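Long-range contacts in cell division control protein Cdc48 (Mycobacterium smegmatis, PDB 5E7P), which probably binds and hydrolyses ATP as a AAA-family ATPase, with two nucleotide-binding modules that both hold ADP in this crystal: residues Asn630-Ile635 / Glu736-Phe741; Ala591-Gln596 / Ile635-Leu640; Gly521-Gly526 / Gly643-Leu648; Leu581-Glu586 / Val624-Thr629; Asp686-Ala691 / Val726-Asp731. All coordinates share one frame; numbering follows the deposited sequence.

Contact 1 of 5, residues Asn630-Ile635 / Glu736-Phe741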
# COMPACT_ATOMS: atom_id res chain seq x y z
N ASN A 630 6.52 23.58 0.72
CA ASN A 630 7.80 24.16 1.11
C ASN A 630 7.81 25.66 0.85
O ASN A 630 8.69 26.37 1.32
CB ASN A 630 8.96 23.49 0.35
CG ASN A 630 9.07 22.00 0.65
OD1 ASN A 630 9.34 21.60 1.78
ND2 ASN A 630 8.87 21.18 -0.37
N ARG A 631 6.82 26.13 0.10
CA ARG A 631 6.71 27.54 -0.26
C ARG A 631 5.29 28.06 -0.06
O ARG A 631 4.51 28.14 -1.02
CB ARG A 631 7.13 27.75 -1.72
CG ARG A 631 8.56 27.33 -2.03
CD ARG A 631 9.57 28.17 -1.27
NE ARG A 631 9.45 29.59 -1.59
CZ ARG A 631 10.00 30.16 -2.66
NH1 ARG A 631 10.70 29.44 -3.52
NH2 ARG A 631 9.85 31.46 -2.87
N PRO A 632 4.95 28.43 1.18
CA PRO A 632 3.60 28.90 1.52
C PRO A 632 3.26 30.24 0.88
O PRO A 632 2.08 30.54 0.66
CB PRO A 632 3.65 29.04 3.05
CG PRO A 632 5.09 29.25 3.35
CD PRO A 632 5.83 28.41 2.35
N ASP A 633 4.28 31.04 0.57
CA ASP A 633 4.06 32.37 -0.01
C ASP A 633 3.58 32.31 -1.46
O ASP A 633 3.14 33.32 -2.01
CB ASP A 633 5.34 33.21 0.09
CG ASP A 633 6.56 32.49 -0.46
OD1 ASP A 633 6.72 31.28 -0.18
OD2 ASP A 633 7.36 33.14 -1.17
N LEU A 634 3.65 31.13 -2.06
CA LEU A 634 3.21 30.95 -3.44
C LEU A 634 1.79 30.41 -3.52
O LEU A 634 1.29 30.08 -4.59
CB LEU A 634 4.16 30.00 -4.19
CG LEU A 634 5.60 30.49 -4.33
CD1 LEU A 634 6.48 29.40 -4.93
CD2 LEU A 634 5.66 31.75 -5.18
N ILE A 635 1.13 30.32 -2.36
CA ILE A 635 -0.26 29.89 -2.31
C ILE A 635 -1.19 31.09 -2.38
O ILE A 635 -0.91 32.13 -1.79
CB ILE A 635 -0.56 29.12 -1.00
CG1 ILE A 635 0.43 27.97 -0.83
CG2 ILE A 635 -1.99 28.60 -0.99
CD1 ILE A 635 0.34 27.29 0.52
N GLU A 736 14.54 31.43 7.87
CA GLU A 736 14.03 32.60 8.56
C GLU A 736 12.75 33.09 7.88
O GLU A 736 11.80 33.50 8.54
CB GLU A 736 15.07 33.72 8.56
CG GLU A 736 14.84 34.79 9.61
CD GLU A 736 15.13 34.29 11.02
OE1 GLU A 736 14.65 34.92 11.99
OE2 GLU A 736 15.85 33.28 11.16
N SER A 737 12.74 33.03 6.55
CA SER A 737 11.60 33.48 5.76
C SER A 737 10.34 32.64 6.03
O SER A 737 9.23 33.16 6.01
CB SER A 737 11.94 33.45 4.27
OG SER A 737 10.90 34.01 3.49
N LEU A 738 10.53 31.35 6.29
CA LEU A 738 9.42 30.46 6.57
C LEU A 738 8.91 30.64 8.00
O LEU A 738 7.70 30.56 8.25
CB LEU A 738 9.82 29.00 6.35
CG LEU A 738 10.13 28.59 4.92
CD1 LEU A 738 10.42 27.10 4.85
CD2 LEU A 738 8.96 28.95 4.01
N ARG A 739 9.82 30.88 8.93
CA ARG A 739 9.46 31.04 10.33
C ARG A 739 8.65 32.32 10.55
O ARG A 739 7.77 32.36 11.41
CB ARG A 739 10.72 31.05 11.21
CG ARG A 739 10.42 31.02 12.70
CD ARG A 739 11.69 31.10 13.54
NE ARG A 739 12.55 29.93 13.37
CZ ARG A 739 13.71 29.95 12.71
NH1 ARG A 739 14.15 31.07 12.16
NH2 ARG A 739 14.43 28.84 12.61
N GLU A 740 8.96 33.35 9.77
CA GLU A 740 8.27 34.64 9.89
C GLU A 740 6.94 34.67 9.15
O GLU A 740 6.17 35.62 9.30
CB GLU A 740 9.17 35.77 9.39
CG GLU A 740 10.33 36.12 10.30
CD GLU A 740 11.15 37.28 9.76
OE1 GLU A 740 10.95 37.66 8.59
OE2 GLU A 740 12.00 37.81 10.51
N PHE A 741 6.68 33.65 8.34
CA PHE A 741 5.51 33.63 7.47
C PHE A 741 4.18 33.83 8.20
O PHE A 741 3.33 34.59 7.75
CB PHE A 741 5.46 32.33 6.65
CG PHE A 741 4.21 32.20 5.81
CD1 PHE A 741 4.10 32.86 4.61
CD2 PHE A 741 3.16 31.41 6.24
CE1 PHE A 741 2.96 32.74 3.84
CE2 PHE A 741 2.01 31.29 5.48
CZ PHE A 741 1.91 31.95 4.28
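The pyrrolidine of P632 lies over one face of the F741 phenyl ring: P632 CB stands 3.6 Å above the ring plane, displaced from the centre toward the rim, and meets CZ. This is a CH-pi contact, supported by a line from P632 CB to the ring centroid only 14° off the ring normal. P632 belongs to the sensor-1 loop of a AAA module, which follows strand 623-629 and begins with N630, a residue of the ADP site. Elsewhere F741 makes an edge-to-face contact with the ring of Y525, and the backbone N of D633 reaches F741 CE1 obliquely at 3.9 Å. Of the other flat groups, the R631 guanidinium has L634 CD1 over the centre of one face, while the edge of the R739 guanidinium faces the E736 carboxylate in a salt bridge; R739 NE turns to E652.

Helix 732-739, near the C-terminus of the chain, and the residues after it pack onto the sensor-1 loop without any hydrogen bond between the two segments.

F741 CG is anti to the backbone N (chi1 175°), and its side chain slides past P632 in the opposite direction, whereas L738 crosses P632 at about a right angle. F741 lies over CB and CG of the proline; L738 CD2 packs on P632 CD at 3.6 Å and also reaches CG, so the two contacts share the CG corner of the ring. The same L738 CD2 methyl also packs 3.7 Å from the carbonyl O of N630.

Contact 2 of 5, residues Ala591-Gln596 / Ile635-Leu640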
# COMPACT_ATOMS: atom_id res chain seq x y z
N ALA A 591 -2.80 25.16 -6.02
CA ALA A 591 -3.44 26.48 -5.94
C ALA A 591 -2.42 27.62 -5.83
O ALA A 591 -2.25 28.20 -4.76
CB ALA A 591 -4.41 26.52 -4.78
N PRO A 592 -1.75 27.94 -6.95
CA PRO A 592 -0.77 29.03 -6.96
C PRO A 592 -1.45 30.40 -7.00
O PRO A 592 -2.66 30.48 -7.23
CB PRO A 592 -0.01 28.79 -8.27
CG PRO A 592 -1.03 28.17 -9.16
CD PRO A 592 -1.88 27.30 -8.27
N ARG A 593 -0.68 31.45 -6.76
CA ARG A 593 -1.22 32.81 -6.80
C ARG A 593 -1.67 33.17 -8.21
O ARG A 593 -1.10 32.71 -9.19
CB ARG A 593 -0.18 33.82 -6.30
CG ARG A 593 0.02 33.81 -4.80
CD ARG A 593 1.14 34.76 -4.39
NE ARG A 593 1.30 34.82 -2.94
CZ ARG A 593 0.74 35.75 -2.16
NH1 ARG A 593 -0.01 36.70 -2.70
NH2 ARG A 593 0.94 35.72 -0.85
N ARG A 594 -2.71 34.00 -8.29
CA ARG A 594 -3.23 34.47 -9.56
C ARG A 594 -2.15 35.24 -10.32
O ARG A 594 -1.56 36.18 -9.80
CB ARG A 594 -4.46 35.35 -9.34
CG ARG A 594 -4.90 36.14 -10.56
CD ARG A 594 -4.83 37.63 -10.27
NE ARG A 594 -5.53 37.98 -9.04
CZ ARG A 594 -5.44 39.16 -8.44
NH1 ARG A 594 -4.68 40.12 -8.95
NH2 ARG A 594 -6.11 39.39 -7.31
N GLY A 595 -1.90 34.82 -11.56
CA GLY A 595 -0.86 35.41 -12.37
C GLY A 595 0.27 34.45 -12.66
O GLY A 595 0.97 34.58 -13.65
N GLN A 596 0.46 33.46 -11.78
CA GLN A 596 1.52 32.49 -11.96
C GLN A 596 1.27 31.56 -13.15
O GLN A 596 2.20 31.13 -13.82
CB GLN A 596 1.73 31.67 -10.68
CG GLN A 596 2.27 32.47 -9.49
CD GLN A 596 3.74 32.82 -9.62
OE1 GLN A 596 4.20 33.31 -10.65
NE2 GLN A 596 4.50 32.57 -8.55
N ILE A 635 1.13 30.32 -2.36
CA ILE A 635 -0.26 29.89 -2.31
C ILE A 635 -1.19 31.09 -2.38
O ILE A 635 -0.91 32.13 -1.79
CB ILE A 635 -0.56 29.12 -1.00
CG1 ILE A 635 0.43 27.97 -0.83
CG2 ILE A 635 -1.99 28.60 -0.99
CD1 ILE A 635 0.34 27.29 0.52
N ASP A 636 -2.28 30.96 -3.14
CA ASP A 636 -3.31 31.98 -3.17
C ASP A 636 -3.83 32.22 -1.75
O ASP A 636 -4.37 31.31 -1.13
CB ASP A 636 -4.45 31.54 -4.09
CG ASP A 636 -5.58 32.56 -4.18
OD1 ASP A 636 -5.33 33.76 -3.94
OD2 ASP A 636 -6.72 32.16 -4.49
N PRO A 637 -3.65 33.45 -1.24
CA PRO A 637 -4.02 33.85 0.13
C PRO A 637 -5.46 33.49 0.52
O PRO A 637 -5.74 33.34 1.71
CB PRO A 637 -3.85 35.37 0.10
CG PRO A 637 -2.79 35.60 -0.91
CD PRO A 637 -3.02 34.56 -1.98
N ALA A 638 -6.34 33.36 -0.46
CA ALA A 638 -7.72 32.98 -0.20
C ALA A 638 -7.82 31.58 0.42
O ALA A 638 -8.82 31.25 1.05
CB ALA A 638 -8.54 33.04 -1.48
N LEU A 639 -6.77 30.78 0.24
CA LEU A 639 -6.69 29.45 0.83
C LEU A 639 -6.48 29.51 2.33
O LEU A 639 -6.79 28.56 3.05
CB LEU A 639 -5.53 28.66 0.20
CG LEU A 639 -5.73 27.81 -1.06
CD1 LEU A 639 -6.35 26.47 -0.71
CD2 LEU A 639 -6.56 28.53 -2.11
N LEU A 640 -5.95 30.63 2.81
CA LEU A 640 -5.49 30.73 4.19
C LEU A 640 -6.46 31.50 5.09
O LEU A 640 -6.16 31.77 6.25
CB LEU A 640 -4.11 31.39 4.25
CG LEU A 640 -3.05 30.79 3.31
CD1 LEU A 640 -1.69 31.41 3.56
CD2 LEU A 640 -2.99 29.28 3.45
O HOH W 1 0.44 32.71 0.36
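A591 O and D636 N form the direct hydrogen bond between the two segments, 3.2 Å long and nearly straight, with an N-H...O angle of 169°. The same oxygen receives a CA-H...O contact from I635 CA at 3.6 Å, so two successive residues of the second segment converge on one carbonyl.

Among the polar side chains, R593 carries most of the contact. Its chain is extended from CG to NE and crosses P637 at about a right angle. P637 CD lies 3.7 Å above one face of the guanidinium, offset toward its rim, and P637 CG comes 3.5 Å from R593 NH1. The principal polar partner of this side chain is D633 O, bonded to NE. A water that donates to I635 O at 2.6 Å is joined only weakly to R593 NH2.

These loops belong to a AAA module: 591-596 follows the short helix 587-590 beyond the Walker B strand, and 635-640 runs through the second region of homology. A type II turn from R593 to Q596 carries the first loop away again, with G595 at a positive phi of 114°.

The apolar side-chain pair is A591 CB with L639 CD2, 4.0 Å apart. Both residues also touch helix 602-617, A591 through V607 and L639 through L611 and L614.

Contact 3 of 5, residues Gly521-Gly526 / Gly643-Leu648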
# COMPACT_ATOMS: atom_id res chain seq x y z
N GLY A 521 -8.90 23.54 9.01
CA GLY A 521 -7.97 23.21 7.95
C GLY A 521 -6.55 23.51 8.38
O GLY A 521 -6.28 24.52 9.03
N VAL A 522 -5.63 22.63 8.01
CA VAL A 522 -4.24 22.75 8.43
C VAL A 522 -3.30 23.01 7.25
O VAL A 522 -3.34 22.29 6.25
CB VAL A 522 -3.78 21.48 9.17
CG1 VAL A 522 -2.30 21.58 9.53
CG2 VAL A 522 -4.63 21.25 10.41
N LEU A 523 -2.47 24.03 7.38
CA LEU A 523 -1.38 24.24 6.43
C LEU A 523 -0.04 23.89 7.08
O LEU A 523 0.42 24.58 7.98
CB LEU A 523 -1.34 25.68 5.92
CG LEU A 523 -0.16 25.92 4.96
CD1 LEU A 523 -0.34 25.14 3.67
CD2 LEU A 523 0.04 27.40 4.68
N LEU A 524 0.56 22.81 6.60
CA LEU A 524 1.83 22.34 7.13
C LEU A 524 2.95 22.80 6.20
O LEU A 524 2.93 22.51 5.01
CB LEU A 524 1.81 20.81 7.21
CG LEU A 524 2.81 20.12 8.12
CD1 LEU A 524 2.64 20.57 9.55
CD2 LEU A 524 2.62 18.63 8.02
N TYR A 525 3.91 23.55 6.73
CA TYR A 525 4.97 24.10 5.90
C TYR A 525 6.33 24.14 6.60
O TYR A 525 6.42 24.44 7.79
CB TYR A 525 4.60 25.50 5.40
CG TYR A 525 4.37 26.50 6.51
CD1 TYR A 525 3.11 26.65 7.08
CD2 TYR A 525 5.40 27.29 6.99
CE1 TYR A 525 2.89 27.56 8.10
CE2 TYR A 525 5.20 28.20 8.00
CZ TYR A 525 3.94 28.33 8.55
OH TYR A 525 3.73 29.24 9.56
N GLY A 526 7.37 23.83 5.84
CA GLY A 526 8.73 23.89 6.36
C GLY A 526 9.74 23.72 5.24
O GLY A 526 9.36 23.42 4.11
N GLY A 643 -12.04 29.38 8.23
CA GLY A 643 -12.96 28.43 7.63
C GLY A 643 -12.24 27.51 6.67
O GLY A 643 -12.74 26.43 6.33
N ARG A 644 -11.06 27.93 6.22
CA ARG A 644 -10.27 27.14 5.29
C ARG A 644 -8.99 26.65 5.96
O ARG A 644 -9.03 26.15 7.08
CB ARG A 644 -9.97 27.95 4.03
CG ARG A 644 -11.20 28.61 3.43
CD ARG A 644 -10.96 29.10 2.02
NE ARG A 644 -12.20 29.55 1.38
CZ ARG A 644 -12.46 30.81 1.06
NH1 ARG A 644 -11.58 31.76 1.31
NH2 ARG A 644 -13.62 31.12 0.48
N LEU A 645 -7.86 26.79 5.28
CA LEU A 645 -6.57 26.37 5.84
C LEU A 645 -6.03 27.45 6.77
O LEU A 645 -5.17 28.24 6.38
CB LEU A 645 -5.57 26.09 4.72
CG LEU A 645 -5.47 24.66 4.17
CD1 LEU A 645 -6.83 24.05 3.92
CD2 LEU A 645 -4.63 24.65 2.90
N GLU A 646 -6.52 27.47 8.01
CA GLU A 646 -6.22 28.57 8.93
C GLU A 646 -5.27 28.20 10.07
O GLU A 646 -4.69 29.08 10.70
CB GLU A 646 -7.52 29.16 9.49
CG GLU A 646 -8.34 28.19 10.32
CD GLU A 646 -9.51 28.86 11.01
OE1 GLU A 646 -10.64 28.79 10.47
OE2 GLU A 646 -9.30 29.47 12.08
N ARG A 647 -5.12 26.91 10.33
CA ARG A 647 -4.18 26.47 11.35
C ARG A 647 -2.79 26.27 10.74
O ARG A 647 -2.51 25.24 10.13
CB ARG A 647 -4.67 25.19 12.03
CG ARG A 647 -3.73 24.65 13.09
CD ARG A 647 -4.47 23.77 14.08
NE ARG A 647 -5.41 24.55 14.87
CZ ARG A 647 -6.32 24.03 15.69
NH1 ARG A 647 -6.42 22.71 15.83
NH2 ARG A 647 -7.13 24.82 16.37
N LEU A 648 -1.94 27.28 10.92
CA LEU A 648 -0.60 27.26 10.34
C LEU A 648 0.40 26.54 11.25
O LEU A 648 0.76 27.04 12.31
CB LEU A 648 -0.12 28.69 10.09
CG LEU A 648 -0.38 29.30 8.71
CD1 LEU A 648 -1.85 29.23 8.32
CD2 LEU A 648 0.12 30.74 8.67
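Y525 presents the edge of its ring to L648: the CB of L648 lies in the ring plane beside CE1, and its CG also comes within 3.8 Å of Y525 CE1. The two side chains cross obliquely. Y525 CG sits between the backbone N and the carbonyl carbon (chi1 60°), while the ring beyond it brings OH within 3.9 Å of L648 CB.

The backbones of the two strands pair in parallel. R647 N donates to G521 O at 3.0 Å, and L523 N donates to R647 O at 3.0 Å. G521 O also takes a weak bond from E646 N, so two consecutive amides point at one oxygen where L645 forms the centre of an inverse gamma turn. Regular pairing sets in only with V522 opposite R647 and L523 opposite L648.

In the five-stranded parallel sheet of this AAA module, strand 521-525 leads into the P-loop and strand 645-650 is the outermost neighbour beside it. On its other side, 521-525 is bonded to strand 623-629. The axes of strands 521-525 and 645-648 are turned 54° from each other, a strong twist for adjacent parallel strands.

V522 and R647 project from one face of the sheet, where A500 of helix 491-506 touches R647. L523 and L648 occupy the other, with L523 CB 4.3 Å from L648 CD1. Before the strand, G643 N donates to E646 OE1 at 2.7 Å, and R644 turns to D615 and A638 O.

Contact 4 of 5, residues Leu581-Glu586 / Val624-Thr629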
# COMPACT_ATOMS: atom_id res chain seq x y z
N LEU A 581 -9.22 11.90 6.11
CA LEU A 581 -8.18 12.91 6.02
C LEU A 581 -7.94 13.23 4.55
O LEU A 581 -7.76 12.33 3.73
CB LEU A 581 -6.88 12.41 6.65
CG LEU A 581 -5.64 13.29 6.43
CD1 LEU A 581 -5.85 14.67 7.02
CD2 LEU A 581 -4.40 12.63 7.03
N VAL A 582 -7.97 14.52 4.23
CA VAL A 582 -7.69 14.98 2.88
C VAL A 582 -6.31 15.62 2.84
O VAL A 582 -6.12 16.72 3.35
CB VAL A 582 -8.74 15.99 2.39
CG1 VAL A 582 -8.42 16.44 0.97
CG2 VAL A 582 -10.12 15.37 2.45
N PHE A 583 -5.36 14.92 2.24
CA PHE A 583 -3.98 15.40 2.18
C PHE A 583 -3.68 16.03 0.81
O PHE A 583 -3.58 15.33 -0.20
CB PHE A 583 -3.00 14.26 2.47
CG PHE A 583 -1.56 14.69 2.55
CD1 PHE A 583 -1.23 16.01 2.83
CD2 PHE A 583 -0.54 13.78 2.33
CE1 PHE A 583 0.10 16.41 2.90
CE2 PHE A 583 0.78 14.17 2.40
CZ PHE A 583 1.10 15.49 2.68
N LEU A 584 -3.53 17.35 0.80
CA LEU A 584 -3.15 18.08 -0.40
C LEU A 584 -1.67 18.46 -0.33
O LEU A 584 -1.32 19.57 0.06
CB LEU A 584 -4.00 19.34 -0.54
CG LEU A 584 -5.52 19.15 -0.55
CD1 LEU A 584 -6.24 20.49 -0.58
CD2 LEU A 584 -5.95 18.29 -1.73
N ASP A 585 -0.81 17.51 -0.69
CA ASP A 585 0.63 17.77 -0.69
C ASP A 585 0.98 18.66 -1.87
O ASP A 585 0.31 18.63 -2.90
CB ASP A 585 1.42 16.47 -0.75
CG ASP A 585 2.88 16.67 -0.40
OD1 ASP A 585 3.21 17.71 0.20
OD2 ASP A 585 3.70 15.77 -0.71
N GLU A 586 2.05 19.44 -1.71
CA GLU A 586 2.45 20.44 -2.70
C GLU A 586 1.27 21.32 -3.09
O GLU A 586 0.95 21.48 -4.27
CB GLU A 586 3.09 19.78 -3.92
CG GLU A 586 4.04 20.69 -4.68
CD GLU A 586 4.66 20.01 -5.89
OE1 GLU A 586 5.43 20.68 -6.62
OE2 GLU A 586 4.37 18.82 -6.12
N VAL A 624 -11.09 16.04 7.88
CA VAL A 624 -10.04 17.04 8.06
C VAL A 624 -9.27 17.22 6.76
O VAL A 624 -8.96 16.25 6.07
CB VAL A 624 -9.05 16.64 9.17
CG1 VAL A 624 -8.03 17.74 9.41
CG2 VAL A 624 -9.79 16.33 10.45
N VAL A 625 -8.96 18.47 6.42
CA VAL A 625 -8.16 18.77 5.24
C VAL A 625 -6.82 19.37 5.65
O VAL A 625 -6.75 20.29 6.45
CB VAL A 625 -8.91 19.71 4.27
CG1 VAL A 625 -9.45 20.94 5.00
CG2 VAL A 625 -8.00 20.11 3.11
N LEU A 626 -5.74 18.82 5.09
CA LEU A 626 -4.40 19.30 5.39
C LEU A 626 -3.61 19.55 4.11
O LEU A 626 -3.49 18.66 3.26
CB LEU A 626 -3.67 18.28 6.28
CG LEU A 626 -2.27 18.63 6.78
CD1 LEU A 626 -2.06 18.06 8.18
CD2 LEU A 626 -1.19 18.13 5.82
N GLY A 627 -3.07 20.75 3.99
CA GLY A 627 -2.19 21.08 2.88
C GLY A 627 -0.74 21.18 3.34
O GLY A 627 -0.46 21.65 4.45
N ALA A 628 0.18 20.74 2.48
CA ALA A 628 1.61 20.81 2.78
C ALA A 628 2.36 21.51 1.66
O ALA A 628 2.03 21.36 0.48
CB ALA A 628 2.18 19.42 3.02
N THR A 629 3.38 22.28 2.03
CA THR A 629 4.18 23.00 1.04
C THR A 629 5.53 23.46 1.60
O THR A 629 5.66 23.69 2.80
CB THR A 629 3.43 24.23 0.51
OG1 THR A 629 4.24 24.91 -0.46
CG2 THR A 629 3.10 25.19 1.65
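F583 leaves its strand with CG anti to the backbone N (chi1 -175°), and its side chain then lies beside that of L626, both pointing the same way. From CB and CG, the ring extends toward the neighbouring strand. CD1 is the first atom to meet it, 3.5 Å from L626 O, which lies in the ring plane at the edge. CE1 follows, touching L626 CD2 at 3.6 Å and A628 CB at 3.7 Å, and CZ reaches A628 CB again at 4.1 Å. D585 N of the same strand stands 3.8 Å above one face of the F583 ring, near its rim.

These are adjacent parallel strands at the heart of a AAA P-loop module. Strand 580-585 ends at D585, and E586, the next residue of the Walker B motif, stands at the N-cap of helix 587-590. Strand 623-629 leads toward the sensor-1 residue N630. The axes of the short segments differ by only 16°, and an unbroken parallel register pairs L581 with V624 through L584 with G627.

Four backbone hydrogen bonds alternate between the strands. V582 N donates to V624 O, L626 N to V582 O, and L584 N to L626 O; A628 N to L584 O is the longest, at 3.1 Å.

V582, L584 and V625 share the opposite face from F583, and helix 563-576 covers V582 and L584. On the F583 face, V624 and L626 pack against helix 491-506. At the nucleotide end, D585 OD1 makes a weak hydrogen bond to T533 OG1 and lies 3.5 Å from A628 CB.

Contact 5 of 5, residues Asp686-Ala691 / Val726-Asp731. With ADP (adenosine-5'-diphosphate), chain D.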
# COMPACT_ATOMS: atom_id res chain seq x y z
N ASP A 686 24.80 21.68 12.55
CA ASP A 686 23.94 22.81 12.25
C ASP A 686 23.86 23.01 10.73
O ASP A 686 24.88 22.97 10.04
CB ASP A 686 24.46 24.08 12.93
CG ASP A 686 23.42 25.18 13.00
OD1 ASP A 686 22.51 25.09 13.85
OD2 ASP A 686 23.51 26.14 12.20
N GLY A 687 22.65 23.20 10.22
CA GLY A 687 22.45 23.37 8.79
C GLY A 687 22.07 22.08 8.10
O GLY A 687 21.67 22.07 6.94
N TYR A 688 22.19 20.97 8.83
CA TYR A 688 21.76 19.67 8.31
C TYR A 688 20.27 19.46 8.56
O TYR A 688 19.81 19.51 9.70
CB TYR A 688 22.56 18.54 8.96
CG TYR A 688 23.95 18.35 8.39
CD1 TYR A 688 24.94 19.30 8.58
CD2 TYR A 688 24.26 17.21 7.67
CE1 TYR A 688 26.20 19.13 8.06
CE2 TYR A 688 25.53 17.03 7.15
CZ TYR A 688 26.49 17.99 7.34
OH TYR A 688 27.75 17.81 6.82
N SER A 689 19.52 19.23 7.49
CA SER A 689 18.11 18.90 7.61
C SER A 689 17.98 17.48 8.14
O SER A 689 18.98 16.78 8.31
CB SER A 689 17.40 19.01 6.26
OG SER A 689 17.79 17.95 5.41
N ALA A 690 16.74 17.05 8.38
CA ALA A 690 16.49 15.69 8.83
C ALA A 690 16.99 14.68 7.80
O ALA A 690 17.64 13.69 8.15
CB ALA A 690 14.99 15.49 9.09
N ALA A 691 16.70 14.94 6.53
CA ALA A 691 17.14 14.07 5.45
C ALA A 691 18.66 14.04 5.36
O ALA A 691 19.25 13.00 5.06
CB ALA A 691 16.53 14.52 4.11
N VAL A 726 28.39 14.48 2.26
CA VAL A 726 27.08 14.89 2.77
C VAL A 726 27.17 16.27 3.42
O VAL A 726 27.61 16.41 4.56
CB VAL A 726 26.51 13.88 3.77
CG1 VAL A 726 25.11 14.30 4.20
CG2 VAL A 726 26.48 12.49 3.14
N ARG A 727 26.73 17.29 2.69
CA ARG A 727 26.87 18.67 3.13
C ARG A 727 25.56 19.22 3.70
O ARG A 727 24.50 18.66 3.46
CB ARG A 727 27.33 19.53 1.95
CG ARG A 727 28.63 19.06 1.32
CD ARG A 727 29.71 18.87 2.37
NE ARG A 727 29.97 20.09 3.12
CZ ARG A 727 30.57 20.13 4.30
NH1 ARG A 727 30.97 19.01 4.89
NH2 ARG A 727 30.78 21.29 4.91
N PRO A 728 25.65 20.31 4.49
CA PRO A 728 24.43 20.98 4.96
C PRO A 728 23.65 21.59 3.80
O PRO A 728 24.26 22.13 2.87
CB PRO A 728 24.97 22.08 5.88
CG PRO A 728 26.39 22.29 5.45
CD PRO A 728 26.87 20.94 5.04
N SER A 729 22.32 21.50 3.84
CA SER A 729 21.49 21.95 2.73
C SER A 729 20.59 23.13 3.08
O SER A 729 20.03 23.78 2.20
CB SER A 729 20.65 20.79 2.20
OG SER A 729 19.82 20.26 3.22
N LEU A 730 20.45 23.42 4.37
CA LEU A 730 19.53 24.47 4.83
C LEU A 730 20.05 25.89 4.61
O LEU A 730 21.19 26.21 4.97
CB LEU A 730 19.18 24.26 6.30
CG LEU A 730 18.44 22.97 6.64
CD1 LEU A 730 18.48 22.71 8.13
CD2 LEU A 730 17.01 23.03 6.14
N ASP A 731 19.21 26.73 4.02
CA ASP A 731 19.50 28.15 3.86
C ASP A 731 18.89 28.92 5.03
O ASP A 731 17.67 28.97 5.18
CB ASP A 731 18.92 28.67 2.54
CG ASP A 731 19.37 30.08 2.20
OD1 ASP A 731 19.70 30.86 3.12
OD2 ASP A 731 19.38 30.42 0.99
PB ADP D . 9.96 17.55 1.82
O1B ADP D . 11.34 17.54 1.19
O2B ADP D . 8.86 17.70 0.80
O3B ADP D . 9.84 18.46 3.02
PA ADP D . 10.15 15.52 3.84
O1A ADP D . 10.71 16.68 4.64
O2A ADP D . 8.98 14.74 4.35
O3A ADP D . 9.78 16.03 2.35
O5' ADP D . 11.35 14.46 3.63
C5' ADP D . 11.11 13.20 3.02
C4' ADP D . 12.23 12.24 3.43
O4' ADP D . 13.06 12.82 4.43
C3' ADP D . 11.67 10.95 4.01
O3' ADP D . 11.72 9.89 3.06
C2' ADP D . 12.54 10.64 5.21
O2' ADP D . 13.39 9.52 4.92
C1' ADP D . 13.39 11.88 5.46
N9 ADP D . 13.01 12.43 6.78
C8 ADP D . 12.46 13.64 6.99
N7 ADP D . 12.23 13.85 8.31
C5 ADP D . 12.64 12.76 8.97
C6 ADP D . 12.69 12.34 10.39
N6 ADP D . 12.23 13.15 11.37
N1 ADP D . 13.20 11.11 10.66
C2 ADP D . 13.65 10.31 9.69
N3 ADP D . 13.64 10.63 8.38
C4 ADP D . 13.16 11.82 7.96
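G687, just after D686, puts its carbonyl O against the second segment and accepts L730 N at 3.1 Å, with an N-H...O angle of 162°. A weak bond from S729 N shares this oxygen. G687 has a positive phi of 96°, and P728 CB packs 3.5 Å from its O.

Next comes Y688, whose OH donates to V726 O at 2.7 Å, in the carbonyl plane. P728 N stands 3.7 Å above one face of the ring, while D686 O lies at the edge.

S689 follows as the N-cap of helix 690-707, its CB 4.0 Å from L730 CD2. Its side chain caps a backbone N just inside the helix while D692 OD2 accepts S689 N, as in a capping box; D692 OD2 is also hydrogen-bonded to S729 OG.

A690 and A691 open the helix and line the ADP pocket: A690 CB lies 3.3 Å from ADP N7, and A691 CB faces O4' of the ribose.

Within the AAA lid, the connection from helix 716-725 to helix 732-739 runs at about a right angle (92°) to residues 686-689, which lead into helix 690-707, with V726 packed on L696 and E699 and L730 reaching P527 after strand 521-525.

Overall arrangement
Contact 4, an interior strand pair, is the buried one; contacts 1, 2, 3 and 5 are all partly buried, contact 5 with the most exposed touching residues (four of nine). Contact 3 extends the sheet of contact 4 to its outer strand, through backbone bonds between strands 521-525 and 623-629. Contacts 1 and 2 share I635, whose CD1 packs on T629 of contact 4. Regular amide-carbonyl bonding dominates contacts 3 and 4, apolar packing contact 1, and contact 2 mixes one backbone bond with guanidinium-proline packing. Contact 5, in the lid, touches none of the others; it combines amides on one glycine carbonyl, a tyrosine hydroxyl-to-carbonyl bond and proline-ring packing. Contacts 1 and 5 both contain ADP-pocket residues.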